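Local coordinates for protein aminotransferase class-III (PDB 5GHG) that probably catalyses the transfer of amino groups between amines and carbonyl compounds as a class-III omega-transaminase, using a pyridoxal-phosphate-type cofactor, at residues Asn338-Ile341 with Ile342-Asp346; Val260-Phe264 with Gly265-Asn269; Ala192-Ser195 with Glu196-Ala200. The protein carries 1 engineered substitution. One frame throughout, in Å; residues are numbered along the deposited sequence.

Contact 1 of 3, residues Asn338-Ile341 with Ile342-Asp346; sequences NLAI and IEERD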
ATOM      1  N   ASN B 338      -7.486  -2.012  19.536  1.00  4.61           N
ATOM      2  CA  ASN B 338      -8.728  -2.387  18.851  1.00  4.63           C
ATOM      3  C   ASN B 338      -9.113  -3.840  19.183  1.00  5.98           C
ATOM      4  O   ASN B 338     -10.281  -4.140  19.486  1.00  4.16           O
ATOM      5  CB  ASN B 338      -8.572  -2.168  17.350  1.00  3.37           C
ATOM      6  CG  ASN B 338      -9.804  -2.561  16.555  1.00  5.06           C
ATOM      7  OD1 ASN B 338     -10.818  -1.861  16.577  1.00  5.68           O
ATOM      8  ND2 ASN B 338      -9.717  -3.674  15.831  1.00  3.82           N
ATOM      9  N   LEU B 339      -8.146  -4.743  19.153  1.00  6.63           N
ATOM     10  CA  LEU B 339      -8.445  -6.142  19.470  1.00  8.50           C
ATOM     11  C   LEU B 339      -8.883  -6.290  20.920  1.00  7.69           C
ATOM     12  O   LEU B 339      -9.801  -7.065  21.228  1.00  8.47           O
ATOM     13  CB  LEU B 339      -7.239  -7.016  19.168  1.00  4.24           C
ATOM     14  CG  LEU B 339      -6.853  -7.033  17.687  1.00  6.40           C
ATOM     15  CD1 LEU B 339      -5.628  -7.886  17.455  1.00  5.83           C
ATOM     16  CD2 LEU B 339      -8.012  -7.485  16.825  1.00  7.16           C
ATOM     17  N   ALA B 340      -8.253  -5.533  21.814  1.00  5.71           N
ATOM     18  CA  ALA B 340      -8.636  -5.543  23.225  1.00  8.57           C
ATOM     19  C   ALA B 340     -10.074  -5.080  23.422  1.00  8.18           C
ATOM     20  O   ALA B 340     -10.807  -5.653  24.230  1.00  7.91           O
ATOM     21  CB  ALA B 340      -7.678  -4.683  24.047  1.00  8.82           C
ATOM     22  N   ILE B 341     -10.498  -4.055  22.677  1.00  6.99           N
ATOM     23  CA  ILE B 341     -11.873  -3.571  22.782  1.00  6.33           C
ATOM     24  C   ILE B 341     -12.840  -4.643  22.313  1.00  7.36           C
ATOM     25  O   ILE B 341     -13.837  -4.933  22.984  1.00  8.49           O
ATOM     26  CB  ILE B 341     -12.055  -2.253  21.989  1.00  8.33           C
ATOM     27  CG1 ILE B 341     -11.280  -1.118  22.674  1.00  9.34           C
ATOM     28  CG2 ILE B 341     -13.534  -1.881  21.888  1.00  7.88           C
ATOM     29  CD1 ILE B 341     -11.124   0.140  21.800  1.00  8.90           C
ATOM     30  N   ILE B 342     -12.557  -5.247  21.154  1.00  5.51           N
ATOM     31  CA  ILE B 342     -13.384  -6.330  20.622  1.00  8.51           C
ATOM     32  C   ILE B 342     -13.532  -7.447  21.647  1.00 10.72           C
ATOM     33  O   ILE B 342     -14.630  -7.977  21.853  1.00  7.75           O
ATOM     34  CB  ILE B 342     -12.786  -6.839  19.290  1.00  6.02           C
ATOM     35  CG1 ILE B 342     -12.994  -5.774  18.196  1.00  7.77           C
ATOM     36  CG2 ILE B 342     -13.389  -8.159  18.864  1.00  5.84           C
ATOM     37  CD1 ILE B 342     -12.362  -6.127  16.859  1.00  7.48           C
ATOM     38  N   GLU B 343     -12.425  -7.792  22.318  1.00  8.60           N
ATOM     39  CA  GLU B 343     -12.413  -8.806  23.370  1.00 13.51           C
ATOM     40  C   GLU B 343     -13.209  -8.366  24.593  1.00 14.16           C
ATOM     41  O   GLU B 343     -14.105  -9.083  25.061  1.00 12.60           O
ATOM     42  CB  GLU B 343     -10.977  -9.071  23.815  1.00 19.63           C
ATOM     43  CG  GLU B 343     -10.353 -10.329  23.311  1.00 36.37           C
ATOM     44  CD  GLU B 343      -8.856 -10.342  23.602  1.00 49.66           C
ATOM     45  OE1 GLU B 343      -8.465  -9.851  24.705  1.00 55.22           O
ATOM     46  OE2 GLU B 343      -8.084 -10.810  22.725  1.00 50.17           O
ATOM     47  N   GLU B 344     -12.842  -7.219  25.159  1.00 12.12           N
ATOM     48  CA  GLU B 344     -13.436  -6.767  26.405  1.00 16.00           C
ATOM     49  C   GLU B 344     -14.935  -6.577  26.271  1.00 16.89           C
ATOM     50  O   GLU B 344     -15.692  -6.907  27.185  1.00 13.54           O
ATOM     51  CB  GLU B 344     -12.801  -5.461  26.860  1.00 13.98           C
ATOM     52  CG  GLU B 344     -11.343  -5.568  27.263  1.00 23.75           C
ATOM     53  CD  GLU B 344     -10.725  -4.183  27.506  1.00 30.75           C
ATOM     54  OE1 GLU B 344      -9.479  -4.070  27.440  1.00 26.96           O
ATOM     55  OE2 GLU B 344     -11.496  -3.212  27.761  1.00 30.63           O
ATOM     56  N   ARG B 345     -15.380  -6.008  25.152  1.00  9.90           N
ATOM     57  CA  ARG B 345     -16.790  -5.695  24.993  1.00 11.15           C
ATOM     58  C   ARG B 345     -17.556  -6.796  24.276  1.00 10.01           C
ATOM     59  O   ARG B 345     -18.715  -6.595  23.901  1.00  9.56           O
ATOM     60  CB  ARG B 345     -16.941  -4.361  24.268  1.00 12.94           C
ATOM     61  CG  ARG B 345     -16.181  -3.293  25.011  1.00 18.05           C
ATOM     62  CD  ARG B 345     -16.432  -1.899  24.505  1.00 18.74           C
ATOM     63  NE  ARG B 345     -15.602  -0.966  25.257  1.00 21.34           N
ATOM     64  CZ  ARG B 345     -15.337   0.278  24.864  1.00 24.43           C
ATOM     65  NH1 ARG B 345     -14.564   1.063  25.617  1.00 16.81           N
ATOM     66  NH2 ARG B 345     -15.837   0.722  23.714  1.00 14.11           N
ATOM     67  N   ASP B 346     -16.946  -7.962  24.095  1.00 10.78           N
ATOM     68  CA  ASP B 346     -17.663  -9.127  23.592  1.00  9.81           C
ATOM     69  C   ASP B 346     -18.317  -8.814  22.243  1.00  9.45           C
ATOM     70  O   ASP B 346     -19.470  -9.159  21.984  1.00  7.07           O
ATOM     71  CB  ASP B 346     -18.692  -9.576  24.634  1.00 15.05           C
ATOM     72  CG  ASP B 346     -18.949 -11.070  24.625  1.00 30.71           C
ATOM     73  OD1 ASP B 346     -18.078 -11.846  24.172  1.00 30.79           O
ATOM     74  OD2 ASP B 346     -20.040 -11.474  25.094  1.00 45.12           O
TER
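I341 and R345, one helical turn apart, lie side by side and point the same way at the C-terminal end of helix 329-344, which finishes in a Schellman motif. In I341 the branch methyl CG2 stands opposite the backbone N, with chi1 to CG1 at -69°, and sits over one face of the R345 guanidinium. I341 CG2 is 3.9 Å from R345 CD, and the extended R345 chain carries the charged group past it to a salt bridge with E66. The other large aliphatic residue, I342, reaches back along the helix: its CG1 comes 3.4 Å from N338 O, and its CD1 is 3.8 Å from N338 ND2, the two side chains crossing obliquely. The N338 amide is turned to other partners, OD1 bonding to S291. Beside these two isoleucines, A340 offers only its methyl, with CB 3.9 Å from E344 OE1, while the E344 carboxylate pairs with R68. Four successive i to i+4 backbone bonds link the segments; one of them joins E344 N to A340 O at 2.7 Å. R345, whose N still bonds to I341 O, is the first residue to leave helical backbone angles, and D346 follows at positive phi in the C-prime position, L347 N returning to I342 O. The motif is completed where D346 N meets E343 O at 3.2 Å.

Contact 2 of 3, residues Val260-Phe264 with Gly265-Asn269; sequences VICGF and GRTGN. With PMP (4'-deoxy-4'-aminopyridoxal-5'-phosphate), chain C.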
ATOM      1  N   VAL B 260      -9.514 -10.634   5.004  1.00  4.09           N
ATOM      2  CA  VAL B 260      -9.450  -9.187   5.147  1.00  4.74           C
ATOM      3  C   VAL B 260     -10.818  -8.628   5.564  1.00  5.18           C
ATOM      4  O   VAL B 260     -10.904  -7.758   6.426  1.00  6.27           O
ATOM      5  CB  VAL B 260      -8.912  -8.564   3.844  1.00  6.02           C
ATOM      6  CG1 VAL B 260      -9.233  -7.074   3.741  1.00  6.10           C
ATOM      7  CG2 VAL B 260      -7.400  -8.784   3.764  1.00  5.64           C
ATOM      8  N   ILE B 261     -11.897  -9.154   4.995  1.00  4.93           N
ATOM      9  CA  ILE B 261     -13.223  -8.755   5.430  1.00  5.31           C
ATOM     10  C   ILE B 261     -13.773  -9.671   6.531  1.00  7.65           C
ATOM     11  O   ILE B 261     -14.388  -9.202   7.494  1.00  8.34           O
ATOM     12  CB  ILE B 261     -14.200  -8.676   4.248  1.00  6.09           C
ATOM     13  CG1 ILE B 261     -13.891  -7.449   3.380  1.00  6.90           C
ATOM     14  CG2 ILE B 261     -15.636  -8.650   4.763  1.00  9.56           C
ATOM     15  CD1 ILE B 261     -14.656  -7.433   2.070  1.00 10.88           C
ATOM     16  N   CYS B 262     -13.594 -10.977   6.418  1.00  6.33           N
ATOM     17  CA  CYS B 262     -14.267 -11.870   7.365  1.00  8.10           C
ATOM     18  C   CYS B 262     -13.641 -11.846   8.750  1.00  7.91           C
ATOM     19  O   CYS B 262     -14.276 -12.302   9.712  1.00 10.40           O
ATOM     20  CB  CYS B 262     -14.276 -13.303   6.805  1.00  8.72           C
ATOM     21  SG  CYS B 262     -15.211 -13.437   5.235  1.00 18.94           S
ATOM     22  N   GLY B 263     -12.422 -11.347   8.890  1.00  8.04           N
ATOM     23  CA  GLY B 263     -11.705 -11.483  10.147  1.00  6.62           C
ATOM     24  C   GLY B 263     -12.290 -10.620  11.252  1.00  9.29           C
ATOM     25  O   GLY B 263     -12.885  -9.560  11.009  1.00  8.92           O
ATOM     26  N   PHE B 264     -12.132 -11.106  12.481  1.00  6.91           N
ATOM     27  CA  PHE B 264     -12.462 -10.385  13.710  1.00  6.83           C
ATOM     28  C   PHE B 264     -13.957 -10.182  13.899  1.00  8.79           C
ATOM     29  O   PHE B 264     -14.399  -9.115  14.305  1.00  8.00           O
ATOM     30  CB  PHE B 264     -11.675  -9.068  13.777  1.00  8.85           C
ATOM     31  CG  PHE B 264     -10.192  -9.273  13.610  1.00  8.71           C
ATOM     32  CD1 PHE B 264      -9.450  -9.861  14.628  1.00 12.80           C
ATOM     33  CD2 PHE B 264      -9.559  -8.986  12.416  1.00 11.94           C
ATOM     34  CE1 PHE B 264      -8.081 -10.103  14.457  1.00 13.63           C
ATOM     35  CE2 PHE B 264      -8.205  -9.220  12.234  1.00  9.12           C
ATOM     36  CZ  PHE B 264      -7.467  -9.783  13.254  1.00 12.03           C
ATOM     37  N   GLY B 265     -14.742 -11.234  13.652  1.00  7.63           N
ATOM     38  CA  GLY B 265     -16.131 -11.301  14.099  1.00  7.19           C
ATOM     39  C   GLY B 265     -17.201 -11.082  13.047  1.00  8.71           C
ATOM     40  O   GLY B 265     -18.384 -11.202  13.361  1.00  8.45           O
ATOM     41  N   ARG B 266     -16.828 -10.818  11.800  1.00  5.19           N
ATOM     42  CA  ARG B 266     -17.800 -10.411  10.792  1.00  5.22           C
ATOM     43  C   ARG B 266     -18.815 -11.512  10.466  1.00  5.92           C
ATOM     44  O   ARG B 266     -19.968 -11.206  10.156  1.00  6.54           O
ATOM     45  CB  ARG B 266     -17.070  -9.963   9.527  1.00  6.38           C
ATOM     46  CG  ARG B 266     -17.966  -9.565   8.364  1.00  9.44           C
ATOM     47  CD  ARG B 266     -18.962  -8.509   8.774  1.00  7.99           C
ATOM     48  NE  ARG B 266     -18.331  -7.297   9.298  1.00  7.23           N
ATOM     49  CZ  ARG B 266     -19.007  -6.258   9.774  1.00  6.59           C
ATOM     50  NH1 ARG B 266     -20.342  -6.294   9.809  1.00  5.13           N
ATOM     51  NH2 ARG B 266     -18.369  -5.207  10.220  1.00  5.65           N
ATOM     52  N   THR B 267     -18.416 -12.784  10.511  1.00  6.77           N
ATOM     53  CA  THR B 267     -19.283 -13.855  10.001  1.00  6.28           C
ATOM     54  C   THR B 267     -19.943 -14.677  11.111  1.00  9.18           C
ATOM     55  O   THR B 267     -20.501 -15.740  10.829  1.00  9.27           O
ATOM     56  CB  THR B 267     -18.520 -14.780   9.050  1.00  7.15           C
ATOM     57  OG1 THR B 267     -17.545 -15.538   9.784  1.00  6.30           O
ATOM     58  CG2 THR B 267     -17.835 -13.975   7.964  1.00  7.00           C
ATOM     59  N   GLY B 268     -19.915 -14.197  12.351  1.00  8.39           N
ATOM     60  CA  GLY B 268     -20.493 -14.923  13.463  1.00 11.43           C
ATOM     61  C   GLY B 268     -19.491 -15.719  14.262  1.00 13.62           C
ATOM     62  O   GLY B 268     -19.852 -16.309  15.287  1.00 14.44           O
ATOM     63  N   ASN B 269     -18.252 -15.784  13.794  1.00  8.51           N
ATOM     64  CA  ASN B 269     -17.141 -16.312  14.578  1.00  9.74           C
ATOM     65  C   ASN B 269     -15.985 -15.335  14.429  1.00  9.36           C
ATOM     66  O   ASN B 269     -16.033 -14.415  13.604  1.00  6.70           O
ATOM     67  CB  ASN B 269     -16.750 -17.712  14.100  1.00  9.70           C
ATOM     68  CG  ASN B 269     -17.828 -18.731  14.393  1.00 14.37           C
ATOM     69  OD1 ASN B 269     -17.965 -19.174  15.518  1.00 13.82           O
ATOM     70  ND2 ASN B 269     -18.621 -19.077  13.385  1.00 11.26           N
TER
HETATM   71  N1  PMP C 501      -8.700  -8.815   0.236  1.00  6.58           N
HETATM   72  C2  PMP C 501     -10.018  -8.570   0.466  1.00  5.51           C
HETATM   73  C2A PMP C 501     -10.936  -9.731   0.708  1.00  8.48           C
HETATM   74  C3  PMP C 501     -10.536  -7.257   0.447  1.00 12.04           C
HETATM   75  O3  PMP C 501     -11.888  -7.088   0.604  1.00 15.43           O
HETATM   76  C4  PMP C 501      -9.653  -6.158   0.229  1.00  9.85           C
HETATM   77  C4A PMP C 501     -10.099  -4.707   0.271  1.00 15.20           C
HETATM   78  N4A PMP C 501     -11.381  -4.444  -0.331  1.00 20.42           N
HETATM   79  C5  PMP C 501      -8.282  -6.458   0.011  1.00  7.08           C
HETATM   80  C6  PMP C 501      -7.824  -7.765   0.080  1.00  4.82           C
HETATM   81  C5A PMP C 501      -7.267  -5.392  -0.270  1.00  4.42           C
HETATM   82  O4P PMP C 501      -7.055  -4.588   0.893  1.00  8.47           O
HETATM   83  P   PMP C 501      -6.522  -3.049   0.704  1.00  9.27           P
HETATM   84  O1P PMP C 501      -5.339  -3.064  -0.194  1.00  7.47           O
HETATM   85  O2P PMP C 501      -6.200  -2.611   2.122  1.00 10.53           O
HETATM   86  O3P PMP C 501      -7.626  -2.227   0.076  1.00  7.89           O
HETATM   87  O   HOH W   1     -15.718  -6.762   8.162  1.00  7.93           O
HETATM   88  O   HOH W   2     -15.817 -13.806  11.024  1.00  4.79           O
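Two torsions bring C262 and T267 together: C262 SG lies beside its own backbone N (chi1 -62°), while chi1 of 69° in T267 swings the methyl CG2 opposite the carbonyl carbon and into the cysteine. T267 CG2 is then 3.8 Å from C262 SG and equally far from C262 CB, a small apolar patch inside a buried loop. The backbone sets R266 CB 3.5 Å from I261 O; beyond it the chain bends at chi2 and chi3. That double bend returns NE to water 1, which accepts from R266 NE at 2.9 Å and donates to I261 O. The far end of the guanidinium is held by P427 O, L379 O and Q288 OE1. No direct hydrogen bond joins the two halves; besides water 1, water 2 accepts from T267 N at 2.8 Å and lies close to the carbonyl oxygens of C262 and N269. The chain reverses in a type I turn from G265 to G268. At the positive phi of G265 any CB would collide with F264 O. The start of the loop lines the cofactor pocket: V260 packs on a face of the PMP pyridine ring, its CG1 3.5 Å from PMP C3, and I261 CD1 approaches PMP O3 at 3.2 Å. I261 also touches the engineered L58 in helix 55-58. The segment lies in the loop between strand 254-258 and helix 272-275, with F264 packed on L101 and M104 of helix 93-104 and on M285 of strand 282-285.

Contact 3 of 3, residues Ala192-Ser195 with Glu196-Ala200; sequences AGES and EEQFA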
ATOM      1  N   ALA B 192     -29.910 -25.409 -14.615  1.00 16.96           N
ATOM      2  CA  ALA B 192     -31.279 -25.880 -14.432  1.00 18.05           C
ATOM      3  C   ALA B 192     -31.264 -27.279 -13.821  1.00 15.70           C
ATOM      4  O   ALA B 192     -30.561 -28.175 -14.305  1.00 20.40           O
ATOM      5  CB  ALA B 192     -32.040 -25.880 -15.760  1.00 22.36           C
ATOM      6  N   GLY B 193     -32.016 -27.449 -12.735  1.00 16.60           N
ATOM      7  CA  GLY B 193     -32.128 -28.744 -12.086  1.00 19.44           C
ATOM      8  C   GLY B 193     -30.943 -29.152 -11.226  1.00 17.84           C
ATOM      9  O   GLY B 193     -30.928 -30.267 -10.715  1.00 16.72           O
ATOM     10  N   GLU B 194     -29.962 -28.275 -11.046  1.00 15.15           N
ATOM     11  CA  GLU B 194     -28.814 -28.563 -10.194  1.00 11.50           C
ATOM     12  C   GLU B 194     -29.123 -28.106  -8.770  1.00  7.98           C
ATOM     13  O   GLU B 194     -29.621 -26.992  -8.574  1.00  8.86           O
ATOM     14  CB  GLU B 194     -27.587 -27.832 -10.761  1.00 12.29           C
ATOM     15  CG  GLU B 194     -26.283 -28.055 -10.053  1.00 10.84           C
ATOM     16  CD  GLU B 194     -25.105 -27.469 -10.846  1.00 11.60           C
ATOM     17  OE1 GLU B 194     -24.095 -28.191 -11.059  1.00  9.00           O
ATOM     18  OE2 GLU B 194     -25.204 -26.304 -11.273  1.00  7.05           O
ATOM     19  N   SER B 195     -28.854 -28.957  -7.786  1.00  5.18           N
ATOM     20  CA  SER B 195     -29.024 -28.586  -6.395  1.00  7.40           C
ATOM     21  C   SER B 195     -27.774 -27.834  -5.893  1.00  8.80           C
ATOM     22  O   SER B 195     -26.728 -27.828  -6.535  1.00  5.61           O
ATOM     23  CB  SER B 195     -29.250 -29.816  -5.509  1.00  9.55           C
ATOM     24  OG  SER B 195     -28.063 -30.619  -5.429  1.00  9.79           O
ATOM     25  N   GLU B 196     -27.911 -27.203  -4.722  1.00  7.05           N
ATOM     26  CA  GLU B 196     -26.800 -26.469  -4.136  1.00  8.07           C
ATOM     27  C   GLU B 196     -25.581 -27.379  -3.926  1.00  6.83           C
ATOM     28  O   GLU B 196     -24.450 -27.012  -4.272  1.00  4.78           O
ATOM     29  CB  GLU B 196     -27.235 -25.827  -2.810  1.00 10.23           C
ATOM     30  CG  GLU B 196     -26.195 -25.014  -2.090  1.00 16.79           C
ATOM     31  CD  GLU B 196     -26.730 -24.442  -0.778  1.00 22.06           C
ATOM     32  OE1 GLU B 196     -25.941 -24.246   0.175  1.00 16.98           O
ATOM     33  OE2 GLU B 196     -27.951 -24.196  -0.689  1.00 31.22           O
ATOM     34  N   GLU B 197     -25.787 -28.569  -3.362  1.00  6.07           N
ATOM     35  CA  GLU B 197     -24.663 -29.454  -3.129  1.00  8.69           C
ATOM     36  C   GLU B 197     -24.102 -30.032  -4.433  1.00  6.13           C
ATOM     37  O   GLU B 197     -22.898 -30.285  -4.526  1.00  6.52           O
ATOM     38  CB  GLU B 197     -25.034 -30.574  -2.154  1.00 10.61           C
ATOM     39  CG  GLU B 197     -25.243 -30.076  -0.727  1.00 20.49           C
ATOM     40  CD  GLU B 197     -25.340 -31.207   0.305  1.00 24.98           C
ATOM     41  OE1 GLU B 197     -25.679 -30.915   1.482  1.00 29.65           O
ATOM     42  OE2 GLU B 197     -25.059 -32.368  -0.060  1.00 28.32           O
ATOM     43  N   GLN B 198     -24.946 -30.257  -5.431  1.00  5.49           N
ATOM     44  CA  GLN B 198     -24.443 -30.696  -6.722  1.00  6.43           C
ATOM     45  C   GLN B 198     -23.577 -29.608  -7.348  1.00  7.00           C
ATOM     46  O   GLN B 198     -22.544 -29.892  -7.953  1.00  4.99           O
ATOM     47  CB  GLN B 198     -25.601 -31.073  -7.653  1.00  7.93           C
ATOM     48  CG  GLN B 198     -25.188 -31.506  -9.056  1.00  7.08           C
ATOM     49  CD  GLN B 198     -24.222 -32.675  -9.085  1.00 17.23           C
ATOM     50  OE1 GLN B 198     -23.245 -32.694  -9.870  1.00 21.68           O
ATOM     51  NE2 GLN B 198     -24.467 -33.649  -8.244  1.00 12.30           N
ATOM     52  N   PHE B 199     -23.995 -28.352  -7.196  1.00  4.93           N
ATOM     53  CA  PHE B 199     -23.209 -27.231  -7.696  1.00  5.38           C
ATOM     54  C   PHE B 199     -21.833 -27.187  -7.013  1.00  3.82           C
ATOM     55  O   PHE B 199     -20.823 -26.938  -7.660  1.00  4.38           O
ATOM     56  CB  PHE B 199     -24.007 -25.945  -7.454  1.00  4.90           C
ATOM     57  CG  PHE B 199     -23.273 -24.687  -7.758  1.00  5.31           C
ATOM     58  CD1 PHE B 199     -22.801 -24.426  -9.045  1.00  5.75           C
ATOM     59  CD2 PHE B 199     -23.090 -23.724  -6.770  1.00  4.98           C
ATOM     60  CE1 PHE B 199     -22.149 -23.239  -9.321  1.00  5.79           C
ATOM     61  CE2 PHE B 199     -22.434 -22.537  -7.058  1.00  4.78           C
ATOM     62  CZ  PHE B 199     -21.971 -22.298  -8.317  1.00  5.51           C
ATOM     63  N   ALA B 200     -21.792 -27.463  -5.715  1.00  2.96           N
ATOM     64  CA  ALA B 200     -20.520 -27.520  -5.008  1.00  4.21           C
ATOM     65  C   ALA B 200     -19.647 -28.647  -5.540  1.00  5.52           C
ATOM     66  O   ALA B 200     -18.431 -28.478  -5.739  1.00  4.43           O
ATOM     67  CB  ALA B 200     -20.758 -27.683  -3.518  1.00  4.42           C
TER
HETATM   68  O   HOH W   3     -23.677 -30.469 -11.981  1.00 13.08           O
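An N-cap begins helix 196-214, with S195 as the capping residue and the extended side chain of E194 lying against the first turn. With chi1 at 68°, S195 OG is placed to accept from Q198 N at 3.1 Å, while S195 O takes the first i to i+4 bond, from F199 N. E194 CG meets Q198 CG at 3.8 Å, the two chains crossing at about a right angle. Their carboxylate and amide planes are nearly coplanar, and water 3 bridges them, donating to both E194 OE1 and Q198 OE1. The carboxylate also lies against F199: E194 OE1 is 3.6 Å from F199 CA, and E194 OE2 comes obliquely to the ring, 3.8 Å from F199 CD1. Two further partners fix it, R202 NE by a salt bridge to OE1 and Q191 N by a hydrogen bond to OE2. An alanine at E194 would remove this carboxylate and would probably leave R202 without its charged mate and Q191 N without its acceptor. Around the helix start, E196 bonds to K238 N and A200 packs on T239, joining it to the loop that leads into helix 240-250.

How the contacts relate
From the N terminus the order is contact 3, contact 2, contact 1, each complete before the next begins, so none nests in or crosses another. Contact 3 closes the connection from helix 186-189 into helix 196-214, at the surface. Contact 2 shapes the loop after strand 254-258 of the central mixed sheet, beside the cofactor, and contact 1 ends helix 329-344 before helix 347-363. Contacts 1 and 2 touch: L339 CD2 packs 3.5 Å from F264 CE1, joining the helix to the cofactor loop, and Q288 bonds to residues of contact 2 and weakly to N338. Contact 3 stands apart, its nearest atoms about 15 Å from contact 2.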